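Local coordinates for protein 2-amino-4-hydroxy-6-hydroxymethyldihydropteridine pyrophosphokinase (Haemophilus influenzae, PDB 1CBK) that probably catalyses the transfer of pyrophosphate from ATP to 6-hydroxymethyl-7,8-dihydropterin, a step of folate biosynthesis, at residues Leu74-Ile77 with Glu78-Gly82; Gly90-Thr93 with Leu94-Asp97; Ile106-Glu109 with Arg110-Ile113. All coordinates share one frame; numbering follows the deposited sequence.

Contact 1 of 3, residues Leu74-Ile77 with Glu78-Gly82; sequences LQRI and ENEQG
Arg76 and Glu80, one helical turn apart, form a long salt bridge in which Arg76 NE stands 3.4 Å from Glu80 OE2. The two flat groups are steeply inclined, guanidinium against carboxylate at 68°, and the carboxylate comes from over a guanidinium face, with OE1 above it. Chi1 near 180° sets Arg76 CG 3.7 Å from Glu80 OE2, and the extended chain beyond it carries NE along to the same oxygen. Its NH1 has a second acidic partner in Glu73, so the guanidinium is shared between carboxylates on an exposed side of the helix.

The helix backbone supplies the next set of bonds. Glu78 N donates to Leu74 O at 3.0 Å, Asn79 N to Gln75 O at 2.9 Å and Glu80 N to Arg76 O at 2.8 Å, whereas the bond from Gln81 N to Ile77 O is weak. Here helix 67-80 ends in a Schellman motif with Gly82, at positive phi, as its C' residue: Arg83 N turns back to Glu78 O and Gly82 N to Asn79 O.

A water joins the side chain of Glu78 to the helix backbone, donating to Glu78 OE1 at 3.0 Å and to Gln75 O at 3.3 Å. The other carboxylate oxygen, OE2, accepts from Leu96 N of strand 95-101.

Apolar packing falls to Leu74 and Ile77, which are buried against Leu96; helix 15-27 adds Ile26 beside Leu74 and Ala25 beside Ile77.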
loop_
_atom_site.group_PDB
_atom_site.type_symbol
_atom_site.label_atom_id
_atom_site.label_comp_id
_atom_site.label_asym_id
_atom_site.label_seq_id
_atom_site.Cartn_x
_atom_site.Cartn_y
_atom_site.Cartn_z
ATOM N N LEU A 74 7.891 11.172 -17.281
ATOM C CA LEU A 74 7.615 9.745 -17.126
ATOM C C LEU A 74 6.260 9.397 -17.747
ATOM O O LEU A 74 6.086 8.321 -18.316
ATOM C CB LEU A 74 7.651 9.323 -15.660
ATOM C CG LEU A 74 9.000 9.488 -14.971
ATOM C CD1 LEU A 74 8.844 9.050 -13.513
ATOM C CD2 LEU A 74 10.097 8.668 -15.685
ATOM N N GLN A 75 5.288 10.291 -17.598
ATOM C CA GLN A 75 3.959 10.069 -18.158
ATOM C C GLN A 75 4.029 10.113 -19.692
ATOM O O GLN A 75 3.329 9.362 -20.371
ATOM C CB GLN A 75 2.948 11.081 -17.603
ATOM C CG GLN A 75 2.741 10.928 -16.094
ATOM C CD GLN A 75 1.705 11.876 -15.516
ATOM O OE1 GLN A 75 0.907 11.488 -14.669
ATOM N NE2 GLN A 75 1.718 13.111 -15.956
ATOM N N ARG A 76 4.893 10.980 -20.217
ATOM C CA ARG A 76 5.092 11.092 -21.669
ATOM C C ARG A 76 5.682 9.787 -22.193
ATOM O O ARG A 76 5.247 9.282 -23.231
ATOM C CB ARG A 76 6.022 12.249 -21.982
ATOM C CG ARG A 76 6.302 12.476 -23.453
ATOM C CD ARG A 76 7.117 13.742 -23.622
ATOM N NE ARG A 76 7.784 13.810 -24.916
ATOM C CZ ARG A 76 9.106 13.752 -25.086
ATOM N NH1 ARG A 76 9.910 13.618 -24.038
ATOM N NH2 ARG A 76 9.630 13.829 -26.308
ATOM N N ILE A 77 6.643 9.224 -21.454
ATOM C CA ILE A 77 7.256 7.969 -21.844
ATOM C C ILE A 77 6.204 6.857 -21.842
ATOM O O ILE A 77 6.167 6.048 -22.765
ATOM C CB ILE A 77 8.455 7.608 -20.931
ATOM C CG1 ILE A 77 9.639 8.524 -21.247
ATOM C CG2 ILE A 77 8.841 6.112 -21.088
ATOM C CD1 ILE A 77 10.755 8.493 -20.197
ATOM N N GLU A 78 5.363 6.795 -20.809
ATOM C CA GLU A 78 4.307 5.773 -20.746
ATOM C C GLU A 78 3.342 5.935 -21.944
ATOM O O GLU A 78 2.961 4.953 -22.591
ATOM C CB GLU A 78 3.507 5.895 -19.437
ATOM C CG GLU A 78 4.270 5.553 -18.163
ATOM C CD GLU A 78 3.416 5.727 -16.912
ATOM O OE1 GLU A 78 2.634 6.684 -16.829
ATOM O OE2 GLU A 78 3.538 4.900 -15.999
ATOM N N ASN A 79 2.995 7.182 -22.265
ATOM C CA ASN A 79 2.084 7.464 -23.376
ATOM C C ASN A 79 2.665 7.082 -24.740
ATOM O O ASN A 79 2.022 6.397 -25.540
ATOM C CB ASN A 79 1.667 8.930 -23.363
ATOM C CG ASN A 79 0.673 9.244 -22.249
ATOM O OD1 ASN A 79 -0.200 8.429 -21.943
ATOM N ND2 ASN A 79 0.790 10.432 -21.651
ATOM N N GLU A 80 3.910 7.474 -24.979
ATOM C CA GLU A 80 4.576 7.181 -26.245
ATOM C C GLU A 80 4.930 5.694 -26.368
ATOM O O GLU A 80 5.168 5.189 -27.472
ATOM C CB GLU A 80 5.797 8.097 -26.416
ATOM C CG GLU A 80 5.426 9.599 -26.381
ATOM C CD GLU A 80 6.561 10.527 -26.798
ATOM O OE1 GLU A 80 7.722 10.093 -26.804
ATOM O OE2 GLU A 80 6.288 11.707 -27.116
ATOM N N GLN A 81 4.920 4.981 -25.239
ATOM C CA GLN A 81 5.197 3.554 -25.246
ATOM C C GLN A 81 3.859 2.797 -25.332
ATOM O O GLN A 81 3.802 1.568 -25.232
ATOM C CB GLN A 81 6.014 3.136 -24.003
ATOM C CG GLN A 81 6.673 1.779 -24.186
ATOM C CD GLN A 81 7.739 1.458 -23.162
ATOM O OE1 GLN A 81 7.739 0.376 -22.568
ATOM N NE2 GLN A 81 8.689 2.363 -22.991
ATOM N N GLY A 82 2.780 3.544 -25.537
ATOM C CA GLY A 82 1.453 2.945 -25.647
ATOM C C GLY A 82 0.932 2.220 -24.411
ATOM O O GLY A 82 0.325 1.157 -24.539
HETATM O O HOH W 1 0.790 8.335 -18.531
#

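Contact 2 of 3, residues Gly90-Thr93 with Leu94-Asp97; sequences GERT and LDLD. With ROI (7,8-dihydro-7,7-dimethyl-6-hydroxypterin), chain D; SO4 (sulfate ion), chain C.
Arg92 NH1 is gripped by two anions: it donates to Asp95 OD2 at 2.9 Å, within a salt bridge, and to sulfate O2 at 2.8 Å in a nearly straight bond (169°). The carboxylate oxygen is met on its syn side, but with the nitrogen 33° out of the carboxylate plane; the guanidinium and carboxylate planes are steeply inclined to each other. Arg92 CD also lies against the carboxylate, 3.4 Å from Asp95 OD2.

On the neighbouring edge, NE and NH2 of Arg92 together hold Gly90 O side-on, at 2.9 and 2.8 Å, with the oxygen close to the guanidinium plane. NH2 gives a further hydrogen bond to sulfate O3 at 2.7 Å. To return to a carbonyl two residues back, the Arg92 chain starts with CG between the backbone N and the carbonyl carbon (chi1 63°) and bends again at chi2 and chi3. These bonds fix the rotation of the guanidinium, and Tyr54 OH also lies in hydrogen-bonding position at NE, whose one N-H it would share with Gly90 O.

Pterin-analogue O9 lies over one guanidinium face, 3.2 Å above the plane and displaced toward the rim. Asp95 is positioned in turn by Arg83, which forms a salt bridge with OD1.

The sulfate, also bound by Trp89 N, probably came from the crystallisation liquor. Together, Arg92 and Asp95 form part of the pterin-binding pocket of this HPPK enzyme, where the loop after helix 67-80 enters edge strand 95-101.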
loop_
_atom_site.group_PDB
_atom_site.type_symbol
_atom_site.label_atom_id
_atom_site.label_comp_id
_atom_site.label_asym_id
_atom_site.label_seq_id
_atom_site.Cartn_x
_atom_site.Cartn_y
_atom_site.Cartn_z
ATOM N N GLY A 90 -5.104 -4.859 -12.135
ATOM C CA GLY A 90 -4.793 -5.903 -13.104
ATOM C C GLY A 90 -3.648 -5.593 -14.063
ATOM O O GLY A 90 -2.805 -4.729 -13.795
ATOM N N GLU A 91 -3.706 -6.244 -15.229
ATOM C CA GLU A 91 -2.698 -6.137 -16.286
ATOM C C GLU A 91 -2.375 -4.729 -16.813
ATOM O O GLU A 91 -3.261 -3.947 -17.096
ATOM C CB GLU A 91 -3.088 -7.037 -17.465
ATOM C CG GLU A 91 -3.394 -8.495 -17.113
ATOM C CD GLU A 91 -4.849 -8.757 -16.690
ATOM O OE1 GLU A 91 -5.652 -7.814 -16.506
ATOM O OE2 GLU A 91 -5.189 -9.951 -16.541
ATOM N N ARG A 92 -1.090 -4.449 -17.005
ATOM C CA ARG A 92 -0.642 -3.161 -17.533
ATOM C C ARG A 92 0.680 -3.413 -18.268
ATOM O O ARG A 92 1.512 -4.197 -17.808
ATOM C CB ARG A 92 -0.409 -2.163 -16.395
ATOM C CG ARG A 92 0.711 -2.625 -15.437
ATOM C CD ARG A 92 0.477 -2.165 -14.031
ATOM N NE ARG A 92 -0.838 -2.585 -13.580
ATOM C CZ ARG A 92 -1.717 -1.760 -13.028
ATOM N NH1 ARG A 92 -1.391 -0.481 -12.824
ATOM N NH2 ARG A 92 -2.905 -2.218 -12.654
ATOM N N THR A 93 0.873 -2.746 -19.397
ATOM C CA THR A 93 2.101 -2.901 -20.163
ATOM C C THR A 93 3.293 -2.218 -19.482
ATOM O O THR A 93 4.431 -2.636 -19.671
ATOM C CB THR A 93 1.934 -2.347 -21.588
ATOM O OG1 THR A 93 1.503 -0.990 -21.505
ATOM C CG2 THR A 93 0.879 -3.158 -22.386
ATOM N N LEU A 94 3.036 -1.171 -18.696
ATOM C CA LEU A 94 4.102 -0.437 -18.012
ATOM C C LEU A 94 3.603 0.587 -16.992
ATOM O O LEU A 94 2.631 1.298 -17.236
ATOM C CB LEU A 94 4.970 0.328 -19.046
ATOM C CG LEU A 94 6.133 1.200 -18.525
ATOM C CD1 LEU A 94 7.314 0.303 -18.150
ATOM C CD2 LEU A 94 6.547 2.204 -19.588
ATOM N N ASP A 95 4.297 0.658 -15.864
ATOM C CA ASP A 95 4.032 1.645 -14.818
ATOM C C ASP A 95 5.409 2.167 -14.383
ATOM O O ASP A 95 6.301 1.369 -14.123
ATOM C CB ASP A 95 3.345 1.019 -13.586
ATOM C CG ASP A 95 1.847 1.249 -13.557
ATOM O OD1 ASP A 95 1.308 1.873 -14.482
ATOM O OD2 ASP A 95 1.200 0.794 -12.596
ATOM N N LEU A 96 5.571 3.489 -14.382
ATOM C CA LEU A 96 6.799 4.166 -13.946
ATOM C C LEU A 96 6.354 4.977 -12.736
ATOM O O LEU A 96 5.394 5.730 -12.836
ATOM C CB LEU A 96 7.328 5.117 -15.032
ATOM C CG LEU A 96 7.732 4.430 -16.343
ATOM C CD1 LEU A 96 8.316 5.457 -17.311
ATOM C CD2 LEU A 96 8.739 3.324 -16.047
ATOM N N ASP A 97 7.019 4.814 -11.595
ATOM C CA ASP A 97 6.631 5.539 -10.376
ATOM C C ASP A 97 7.841 6.191 -9.675
ATOM O O ASP A 97 8.862 5.543 -9.491
ATOM C CB ASP A 97 5.974 4.577 -9.367
ATOM C CG ASP A 97 4.598 4.103 -9.804
ATOM O OD1 ASP A 97 3.721 4.958 -10.056
ATOM O OD2 ASP A 97 4.388 2.873 -9.875
HETATM N N1 ROI D . 2.193 -6.739 -8.765
HETATM C C2 ROI D . 3.540 -6.938 -8.973
HETATM N N2 ROI D . 4.066 -8.134 -8.595
HETATM N N3 ROI D . 4.348 -6.004 -9.531
HETATM C C4 ROI D . 3.883 -4.794 -9.910
HETATM O O4 ROI D . 4.604 -3.946 -10.460
HETATM C C4A ROI D . 2.501 -4.493 -9.679
HETATM N N5 ROI D . 2.017 -3.332 -10.010
HETATM C C6 ROI D . 0.698 -2.970 -9.825
HETATM C C7 ROI D . -0.230 -3.922 -9.025
HETATM C C16 ROI D . -0.366 -3.442 -7.528
HETATM C C15 ROI D . -1.597 -4.058 -9.710
HETATM N N8 ROI D . 0.339 -5.298 -8.891
HETATM C C8A ROI D . 1.682 -5.564 -9.088
HETATM O O9 ROI D . 0.361 -1.850 -10.328
HETATM S S SO4 C . -4.391 0.683 -10.777
HETATM O O1 SO4 C . -4.407 0.843 -9.205
HETATM O O2 SO4 C . -3.027 1.336 -11.393
HETATM O O3 SO4 C . -4.467 -0.781 -11.023
HETATM O O4 SO4 C . -5.645 1.436 -11.468
#

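Contact 3 of 3, residues Ile106-Glu109 with Arg110-Ile113; sequences IQNE and RLTI
Ile106 and Ile113 form an antiparallel hydrogen-bonded pair, with Ile106 N donating to Ile113 O and Ile113 N to Ile106 O, each at 2.7 Å. Nearer the turn, Asn108 N donates to Leu111 O at 2.9 Å. That same oxygen receives a CA-H...O contact from Gln107, its CA 3.4 Å away.

On the face of Ile106 and Ile113, Ile106 CG2 touches Leu111 CD1 at 4.0 Å, the two side chains lying alongside and pointing the same way. On the other face, Gln107 and Thr112 are a non-hydrogen-bonded pair. The Gln107 chain folds over at chi2 (-76°), bringing OE1 to 3.1 Å from Thr112 CG2, while NE2 is held by Pro114 O. A water bridges Asn108 O, to which it donates, and Thr112 OG1, 2.8 Å from it.

Farther out, Pro67 packs on Ile106 and Leu111, Ile98 covers Leu111 and Ile113, and Arg110 forms a salt bridge with Asp72. Arg88 of the second subunit donates to Asn108 O, Trp89 of that subunit packs on Thr112, and both give weak hydrogen bonds to Gln107 OE1. The whole is a short two-stranded beta hairpin, 106-107 with 112-113, set beside helix 67-80 and strand 95-101.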
loop_
_atom_site.group_PDB
_atom_site.type_symbol
_atom_site.label_atom_id
_atom_site.label_comp_id
_atom_site.label_asym_id
_atom_site.label_seq_id
_atom_site.Cartn_x
_atom_site.Cartn_y
_atom_site.Cartn_z
ATOM N N ILE A 106 7.114 15.263 -0.867
ATOM C CA ILE A 106 6.201 16.006 -1.717
ATOM C C ILE A 106 4.874 15.285 -1.711
ATOM O O ILE A 106 4.769 14.143 -2.120
ATOM C CB ILE A 106 6.752 16.086 -3.163
ATOM C CG1 ILE A 106 8.165 16.659 -3.135
ATOM C CG2 ILE A 106 5.873 16.965 -4.039
ATOM C CD1 ILE A 106 8.841 16.628 -4.432
ATOM N N GLN A 107 3.857 15.945 -1.199
ATOM C CA GLN A 107 2.545 15.332 -1.136
ATOM C C GLN A 107 1.589 16.431 -1.594
ATOM O O GLN A 107 1.281 17.344 -0.827
ATOM C CB GLN A 107 2.241 14.850 0.300
ATOM C CG GLN A 107 3.364 14.027 0.987
ATOM C CD GLN A 107 3.491 12.573 0.516
ATOM O OE1 GLN A 107 2.564 12.012 -0.077
ATOM N NE2 GLN A 107 4.627 11.938 0.835
ATOM N N ASN A 108 1.229 16.396 -2.881
ATOM C CA ASN A 108 0.331 17.385 -3.495
ATOM C C ASN A 108 -0.696 16.739 -4.420
ATOM O O ASN A 108 -0.874 15.529 -4.382
ATOM C CB ASN A 108 1.107 18.518 -4.215
ATOM C CG ASN A 108 2.068 18.025 -5.305
ATOM O OD1 ASN A 108 3.228 18.441 -5.338
ATOM N ND2 ASN A 108 1.582 17.196 -6.224
ATOM N N GLU A 109 -1.331 17.531 -5.279
ATOM C CA GLU A 109 -2.363 17.023 -6.198
ATOM C C GLU A 109 -1.926 15.938 -7.174
ATOM O O GLU A 109 -2.714 15.051 -7.503
ATOM C CB GLU A 109 -2.964 18.184 -6.997
ATOM C CG GLU A 109 -4.266 18.731 -6.440
ATOM C CD GLU A 109 -5.478 18.097 -7.091
ATOM O OE1 GLU A 109 -5.776 18.456 -8.261
ATOM O OE2 GLU A 109 -6.123 17.239 -6.444
ATOM N N ARG A 110 -0.681 16.041 -7.647
ATOM C CA ARG A 110 -0.121 15.096 -8.607
ATOM C C ARG A 110 0.945 14.148 -8.060
ATOM O O ARG A 110 1.197 13.099 -8.656
ATOM C CB ARG A 110 0.470 15.865 -9.794
ATOM C CG ARG A 110 -0.508 16.796 -10.521
ATOM C CD ARG A 110 0.142 17.462 -11.741
ATOM N NE ARG A 110 0.534 16.457 -12.733
ATOM C CZ ARG A 110 1.548 16.588 -13.585
ATOM N NH1 ARG A 110 2.304 17.684 -13.578
ATOM N NH2 ARG A 110 1.811 15.607 -14.442
ATOM N N LEU A 111 1.569 14.493 -6.933
ATOM C CA LEU A 111 2.628 13.647 -6.375
ATOM C C LEU A 111 2.428 13.186 -4.939
ATOM O O LEU A 111 1.893 13.910 -4.124
ATOM C CB LEU A 111 3.972 14.373 -6.459
ATOM C CG LEU A 111 4.560 14.588 -7.853
ATOM C CD1 LEU A 111 5.696 15.554 -7.754
ATOM C CD2 LEU A 111 5.014 13.254 -8.432
ATOM N N THR A 112 2.964 12.005 -4.647
ATOM C CA THR A 112 2.918 11.373 -3.334
ATOM C C THR A 112 4.319 10.778 -3.200
ATOM O O THR A 112 4.553 9.629 -3.587
ATOM C CB THR A 112 1.899 10.188 -3.312
ATOM O OG1 THR A 112 0.615 10.631 -3.779
ATOM C CG2 THR A 112 1.755 9.604 -1.906
ATOM N N ILE A 113 5.256 11.579 -2.699
ATOM C CA ILE A 113 6.644 11.159 -2.524
ATOM C C ILE A 113 7.100 11.429 -1.084
ATOM O O ILE A 113 7.046 12.558 -0.609
ATOM C CB ILE A 113 7.604 11.920 -3.490
ATOM C CG1 ILE A 113 7.150 11.769 -4.952
ATOM C CG2 ILE A 113 9.030 11.406 -3.311
ATOM C CD1 ILE A 113 7.981 12.564 -5.941
HETATM O O HOH W 2 -1.121 12.437 -4.935
#

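How the contacts relate
Contact 2 is the buried one of the three, while contacts 1 and 3 are partly buried and have solvent-facing residues. Helix 67-80 and strand 95-101 tie contacts 1 and 2 together directly, the helix lying on the strand through polar and apolar contacts; Glu78 OE2, for instance, also packs on Asp95 CA. Contact 3 belongs to the separate small sheet that follows and meets contact 1 through Gln75 and Arg110; its nearest atoms to contact 2 are about 7 Å away. The chemistry follows position: regular helix bonds and a surface ion pair in 74-82, concentrated charge around bound ligands in 90-97, and backbone pairing in 106-113, whose hairpin also touches the second subunit of the crystal assembly.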